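Putative glucoamylase (Bacteroides uniformis, PDB 4GL3) is a putative glucoamylase, a hydrolase of the six-hairpin clan that probably cleaves glycosidic bonds in carbohydrates. Local coordinates at residues Val22-Phe27 / Gln381-Ile385; Cys196-Tyr200 / Val215-Trp220. All blocks are in the same frame, centred on the assembly; numbering follows the deposited sequence.

Contact 1: residues Val22-Phe27 / Gln381-Ile385; sequences VQKQTF and QGPII
The Gln23 amide meets the carbonyl of Ile385 almost edge-on: NE2 gives a hydrogen to Ile385 O at 3.2 Å, the oxygen lies 14° out of the amide plane, and the N-H comes in on a lone pair in the carbonyl plane. The bond is fairly straight, 158° at the hydrogen. NE2 also donates to Glu389 and OE1 accepts from Arg392, so the amide is held at both ends. The Gln381 amide turns a face to Thr26: methyl CG2 sits over the nitrogen end, 3.5 Å from NE2; this nitrogen has weak hydrogen bonds to the carbonyls of Tyr359 and Phe361.

Between the two amides the contact is apolar. Thr26 points toward helix 378-393 and places CG2, anti to its backbone N, against Gln381 and against Ile385 CG1 at 3.8 Å. Its OG1 turns back along its own helix to Val22 O, 2.6 Å away, and that oxygen takes the Thr26 N-H from the opposite face of its plane. Beyond CG1, Ile385 lays CD1 alongside the backbone of Phe27, 3.7 Å from CA. One turn back from Thr26, Val22 CG1 and Ile384 CG2 meet methyl to methyl at 3.6 Å, their side chains crossing at about a right angle. The short helical segments run roughly antiparallel, at 147°, with axes 9.3 Å apart. Were Gln23 replaced by an alanine, Ile385 O, Glu389 and Arg392 would probably each lose a partner, and a gap would be likely to open beside Val66.

Helix 15-27 is thus joined to helix 378-393 by methyl packing with one polar tie. With its hydroxyl bonded to Val22 O, Thr26 turns its methyl, not its polar branch, to helix 378-393, consistent with a largely apolar interface.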
loop_
_atom_site.group_PDB
_atom_site.type_symbol
_atom_site.label_atom_id
_atom_site.label_comp_id
_atom_site.label_asym_id
_atom_site.label_seq_id
_atom_site.Cartn_x
_atom_site.Cartn_y
_atom_site.Cartn_z
ATOM N N VAL A 22 8.792 -16.365 1.874
ATOM C CA VAL A 22 8.191 -15.357 0.999
ATOM C C VAL A 22 8.603 -13.939 1.464
ATOM O O VAL A 22 9.029 -13.088 0.667
ATOM C CB VAL A 22 6.661 -15.546 0.902
ATOM C CG1 VAL A 22 5.968 -14.343 0.229
ATOM C CG2 VAL A 22 6.380 -16.854 0.171
ATOM N N GLN A 23 8.549 -13.709 2.771
ATOM C CA GLN A 23 8.946 -12.418 3.315
ATOM C C GLN A 23 10.431 -12.130 3.082
ATOM O O GLN A 23 10.811 -11.019 2.705
ATOM C CB GLN A 23 8.645 -12.381 4.817
ATOM C CG GLN A 23 7.175 -12.357 5.179
ATOM C CD GLN A 23 7.002 -12.198 6.685
ATOM O OE1 GLN A 23 7.304 -13.138 7.432
ATOM N NE2 GLN A 23 6.561 -10.998 7.143
ATOM N N LYS A 24 11.273 -13.123 3.320
ATOM C CA LYS A 24 12.718 -12.962 3.184
ATOM C C LYS A 24 13.144 -12.722 1.737
ATOM O O LYS A 24 13.983 -11.882 1.487
ATOM C CB LYS A 24 13.422 -14.200 3.703
ATOM C CG LYS A 24 14.964 -14.140 3.832
ATOM C CD LYS A 24 15.420 -15.504 4.411
ATOM C CE LYS A 24 16.914 -15.637 4.612
ATOM N NZ LYS A 24 17.400 -14.646 5.596
ATOM N N GLN A 25 12.601 -13.491 0.799
ATOM C CA GLN A 25 12.970 -13.337 -0.601
ATOM C C GLN A 25 12.476 -11.988 -1.145
ATOM O O GLN A 25 13.210 -11.300 -1.865
ATOM C CB GLN A 25 12.422 -14.485 -1.462
ATOM C CG GLN A 25 13.113 -14.613 -2.829
ATOM C CD GLN A 25 14.268 -15.587 -2.801
ATOM O OE1 GLN A 25 14.848 -15.851 -1.742
ATOM N NE2 GLN A 25 14.592 -16.142 -3.945
ATOM N N THR A 26 11.256 -11.603 -0.780
ATOM C CA THR A 26 10.661 -10.360 -1.254
ATOM C C THR A 26 11.398 -9.157 -0.643
ATOM O O THR A 26 11.520 -8.105 -1.261
ATOM C CB THR A 26 9.121 -10.354 -1.000
ATOM O OG1 THR A 26 8.556 -11.613 -1.448
ATOM C CG2 THR A 26 8.414 -9.193 -1.727
ATOM N N PHE A 27 11.885 -9.322 0.576
ATOM C CA PHE A 27 12.601 -8.271 1.293
ATOM C C PHE A 27 13.826 -7.785 0.490
ATOM O O PHE A 27 14.221 -6.616 0.579
ATOM C CB PHE A 27 12.979 -8.767 2.694
ATOM C CG PHE A 27 13.773 -7.794 3.514
ATOM C CD1 PHE A 27 13.158 -6.718 4.115
ATOM C CD2 PHE A 27 15.121 -7.977 3.705
ATOM C CE1 PHE A 27 13.885 -5.828 4.891
ATOM C CE2 PHE A 27 15.868 -7.089 4.466
ATOM C CZ PHE A 27 15.242 -6.010 5.071
ATOM N N GLN A 381 5.053 -5.846 -4.323
ATOM C CA GLN A 381 5.922 -6.573 -3.398
ATOM C C GLN A 381 5.793 -6.105 -1.938
ATOM O O GLN A 381 5.824 -6.909 -1.013
ATOM C CB GLN A 381 7.388 -6.498 -3.849
ATOM C CG GLN A 381 7.699 -7.203 -5.178
ATOM C CD GLN A 381 7.196 -8.645 -5.279
ATOM O OE1 GLN A 381 6.005 -8.911 -5.555
ATOM N NE2 GLN A 381 8.102 -9.558 -5.214
ATOM N N GLY A 382 5.641 -4.799 -1.725
ATOM C CA GLY A 382 5.587 -4.274 -0.391
ATOM C C GLY A 382 4.498 -4.890 0.468
ATOM O O GLY A 382 4.766 -5.313 1.610
ATOM N N PRO A 383 3.260 -4.913 -0.056
ATOM C CA PRO A 383 2.145 -5.443 0.753
ATOM C C PRO A 383 2.271 -6.930 1.074
ATOM O O PRO A 383 1.741 -7.372 2.097
ATOM C CB PRO A 383 0.885 -5.143 -0.108
ATOM C CG PRO A 383 1.295 -3.967 -0.987
ATOM C CD PRO A 383 2.774 -4.211 -1.277
ATOM N N ILE A 384 2.961 -7.686 0.235
ATOM C CA ILE A 384 3.161 -9.097 0.510
ATOM C C ILE A 384 3.953 -9.238 1.797
ATOM O O ILE A 384 3.535 -9.998 2.674
ATOM C CB ILE A 384 3.858 -9.834 -0.647
ATOM C CG1 ILE A 384 2.957 -9.851 -1.886
ATOM C CG2 ILE A 384 4.252 -11.255 -0.226
ATOM C CD1 ILE A 384 3.691 -10.314 -3.164
ATOM N N ILE A 385 5.045 -8.484 1.942
ATOM C CA ILE A 385 5.899 -8.596 3.140
ATOM C C ILE A 385 5.103 -8.133 4.351
ATOM O O ILE A 385 5.049 -8.801 5.385
ATOM C CB ILE A 385 7.189 -7.725 3.076
ATOM C CG1 ILE A 385 8.074 -8.094 1.913
ATOM C CG2 ILE A 385 8.022 -7.885 4.369
ATOM C CD1 ILE A 385 9.121 -7.039 1.577
#

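Contact 2: residues Cys196-Tyr200 / Val215-Trp220; sequences CHIVY and VYHKGW
A buried aromatic cluster of His197, Tyr200, Tyr216 and Trp220 joins the start of helix 197-205 to the end of helix 213-220, within the putative glucoamylase family region. Tyr200 is the knob here, fitting into a hole made by Val215, Tyr216, Gly219 and Trp220. Trp220 CB sits over the centre of one face of its ring, a CH-pi contact 3.6 Å from the centroid and only 6° off the ring normal. The two ring systems themselves are oblique, with Tyr200 CE1 3.5 Å from Trp220 CE3. On the Val215 side, Tyr200 CE2 touches CG1, while CB rests against Tyr216 CD1 at 3.7 Å. The hydroxyl of Tyr200, near Gly219, is hydrogen-bonded to Ile190 O and Met174 N.

Trp220 swings its indole out from the helix, CG lying opposite the backbone N, to reach the first turn of helix 197-205. His197 CA lies over the indole's six-membered ring, offset toward the rim, in a second CH-pi contact. The imidazole runs nearly parallel to the five-membered ring but is offset so much that little of one ring lies over the other; CD2 and Trp220 NE1 are 3.5 Å apart.

Both ends of that imidazole are tied, ND1 to Tyr256 OH and NE2 across the contact, which fixes its rotation. Tyr216 OH has Asp266 as a further partner. The crossing bond, His197 NE2-H to Tyr216 OH, is 2.9 Å long and 166° at the hydrogen, with the oxygen at the imidazole's edge, 11° out of its plane.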
loop_
_atom_site.group_PDB
_atom_site.type_symbol
_atom_site.label_atom_id
_atom_site.label_comp_id
_atom_site.label_asym_id
_atom_site.label_seq_id
_atom_site.Cartn_x
_atom_site.Cartn_y
_atom_site.Cartn_z
ATOM N N CYS A 196 -7.397 5.179 -1.345
ATOM C CA CYS A 196 -6.862 6.418 -0.759
ATOM C C CYS A 196 -7.411 6.830 0.612
ATOM O O CYS A 196 -7.285 7.977 0.988
ATOM C CB CYS A 196 -7.180 7.542 -1.736
ATOM S SG CYS A 196 -6.577 7.280 -3.396
ATOM N N HIS A 197 -8.074 5.933 1.333
ATOM C CA HIS A 197 -8.707 6.276 2.619
ATOM C C HIS A 197 -7.754 7.027 3.578
ATOM O O HIS A 197 -8.134 8.021 4.276
ATOM C CB HIS A 197 -9.228 4.978 3.269
ATOM C CG HIS A 197 -10.260 5.175 4.331
ATOM N ND1 HIS A 197 -10.697 4.134 5.121
ATOM C CD2 HIS A 197 -10.960 6.271 4.722
ATOM C CE1 HIS A 197 -11.628 4.580 5.952
ATOM N NE2 HIS A 197 -11.821 5.868 5.717
ATOM N N ILE A 198 -6.510 6.562 3.584
ATOM C CA ILE A 198 -5.490 7.031 4.515
ATOM C C ILE A 198 -5.151 8.507 4.310
ATOM O O ILE A 198 -4.681 9.185 5.252
ATOM C CB ILE A 198 -4.187 6.158 4.426
ATOM C CG1 ILE A 198 -3.278 6.374 5.621
ATOM C CG2 ILE A 198 -3.374 6.462 3.175
ATOM C CD1 ILE A 198 -3.711 5.654 6.841
ATOM N N VAL A 199 -5.359 9.010 3.095
ATOM C CA VAL A 199 -5.147 10.412 2.854
ATOM C C VAL A 199 -6.045 11.288 3.739
ATOM O O VAL A 199 -5.589 12.301 4.282
ATOM C CB VAL A 199 -5.357 10.779 1.347
ATOM C CG1 VAL A 199 -5.025 12.261 1.121
ATOM C CG2 VAL A 199 -4.496 9.866 0.466
ATOM N N TYR A 200 -7.316 10.905 3.875
ATOM C CA TYR A 200 -8.258 11.654 4.714
ATOM C C TYR A 200 -7.970 11.465 6.191
ATOM O O TYR A 200 -8.068 12.430 6.956
ATOM C CB TYR A 200 -9.707 11.272 4.414
ATOM C CG TYR A 200 -10.196 11.884 3.118
ATOM C CD1 TYR A 200 -9.935 11.271 1.874
ATOM C CD2 TYR A 200 -10.864 13.109 3.109
ATOM C CE1 TYR A 200 -10.340 11.867 0.673
ATOM C CE2 TYR A 200 -11.269 13.702 1.909
ATOM C CZ TYR A 200 -11.010 13.096 0.698
ATOM O OH TYR A 200 -11.448 13.708 -0.493
ATOM N N VAL A 215 -14.729 17.802 5.138
ATOM C CA VAL A 215 -13.919 17.380 4.003
ATOM C C VAL A 215 -14.044 15.856 3.846
ATOM O O VAL A 215 -14.158 15.343 2.715
ATOM C CB VAL A 215 -12.440 17.862 4.147
ATOM C CG1 VAL A 215 -11.464 17.216 3.150
ATOM C CG2 VAL A 215 -12.341 19.400 4.087
ATOM N N TYR A 216 -14.017 15.139 4.964
ATOM C CA TYR A 216 -14.193 13.689 4.934
ATOM C C TYR A 216 -15.650 13.322 4.578
ATOM O O TYR A 216 -15.904 12.556 3.651
ATOM C CB TYR A 216 -13.847 13.080 6.302
ATOM C CG TYR A 216 -13.927 11.584 6.403
ATOM C CD1 TYR A 216 -13.105 10.785 5.656
ATOM C CD2 TYR A 216 -14.806 10.976 7.281
ATOM C CE1 TYR A 216 -13.140 9.426 5.772
ATOM C CE2 TYR A 216 -14.868 9.616 7.392
ATOM C CZ TYR A 216 -14.028 8.837 6.636
ATOM O OH TYR A 216 -14.078 7.457 6.748
ATOM N N HIS A 217 -16.602 13.859 5.332
ATOM C CA HIS A 217 -17.997 13.431 5.187
ATOM C C HIS A 217 -18.646 13.828 3.850
ATOM O O HIS A 217 -19.415 13.051 3.296
ATOM C CB HIS A 217 -18.835 13.908 6.388
ATOM C CG HIS A 217 -18.382 13.295 7.673
ATOM N ND1 HIS A 217 -18.519 11.941 7.935
ATOM C CD2 HIS A 217 -17.756 13.828 8.747
ATOM C CE1 HIS A 217 -18.021 11.685 9.134
ATOM N NE2 HIS A 217 -17.557 12.810 9.651
ATOM N N LYS A 218 -18.306 15.002 3.311
ATOM C CA LYS A 218 -18.838 15.433 1.996
ATOM C C LYS A 218 -17.971 15.092 0.797
ATOM O O LYS A 218 -18.473 14.900 -0.280
ATOM C CB LYS A 218 -19.059 16.937 1.991
ATOM C CG LYS A 218 -20.125 17.366 2.962
ATOM C CD LYS A 218 -20.279 18.877 2.864
ATOM C CE LYS A 218 -21.543 19.385 3.518
ATOM N NZ LYS A 218 -21.264 19.646 4.963
ATOM N N GLY A 219 -16.664 15.026 0.972
ATOM C CA GLY A 219 -15.787 14.728 -0.128
ATOM C C GLY A 219 -15.510 13.240 -0.308
ATOM O O GLY A 219 -15.846 12.657 -1.323
ATOM N N TRP A 220 -14.862 12.617 0.668
ATOM C CA TRP A 220 -14.576 11.207 0.567
ATOM C C TRP A 220 -15.847 10.374 0.510
ATOM O O TRP A 220 -15.952 9.497 -0.339
ATOM C CB TRP A 220 -13.695 10.737 1.716
ATOM C CG TRP A 220 -13.470 9.293 1.811
ATOM C CD1 TRP A 220 -14.064 8.453 2.700
ATOM C CD2 TRP A 220 -12.576 8.479 1.034
ATOM N NE1 TRP A 220 -13.583 7.207 2.560
ATOM C CE2 TRP A 220 -12.689 7.171 1.525
ATOM C CE3 TRP A 220 -11.728 8.719 -0.038
ATOM C CZ2 TRP A 220 -11.965 6.112 1.008
ATOM C CZ3 TRP A 220 -10.999 7.674 -0.556
ATOM C CH2 TRP A 220 -11.125 6.381 -0.043
#

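Starting from the N terminus, the chain enters contact 1 almost at once, on helix 15-27, and returns to it only after 353 residues, on helix 378-393. The long loop so closed contains most of the modelled fold. Contact 2 closes a far shorter loop of 14 residues within it, between the neighbouring helices 197-205 and 213-220, so the two loops nest and do not cross. Contact 1 brings an N-terminal helix to one near the C-terminal end, whereas contact 2 folds a local helical pair on itself. They lie on opposite sides of the chain's centre, their own centres 29 Å apart and nearest atoms about 12 Å apart.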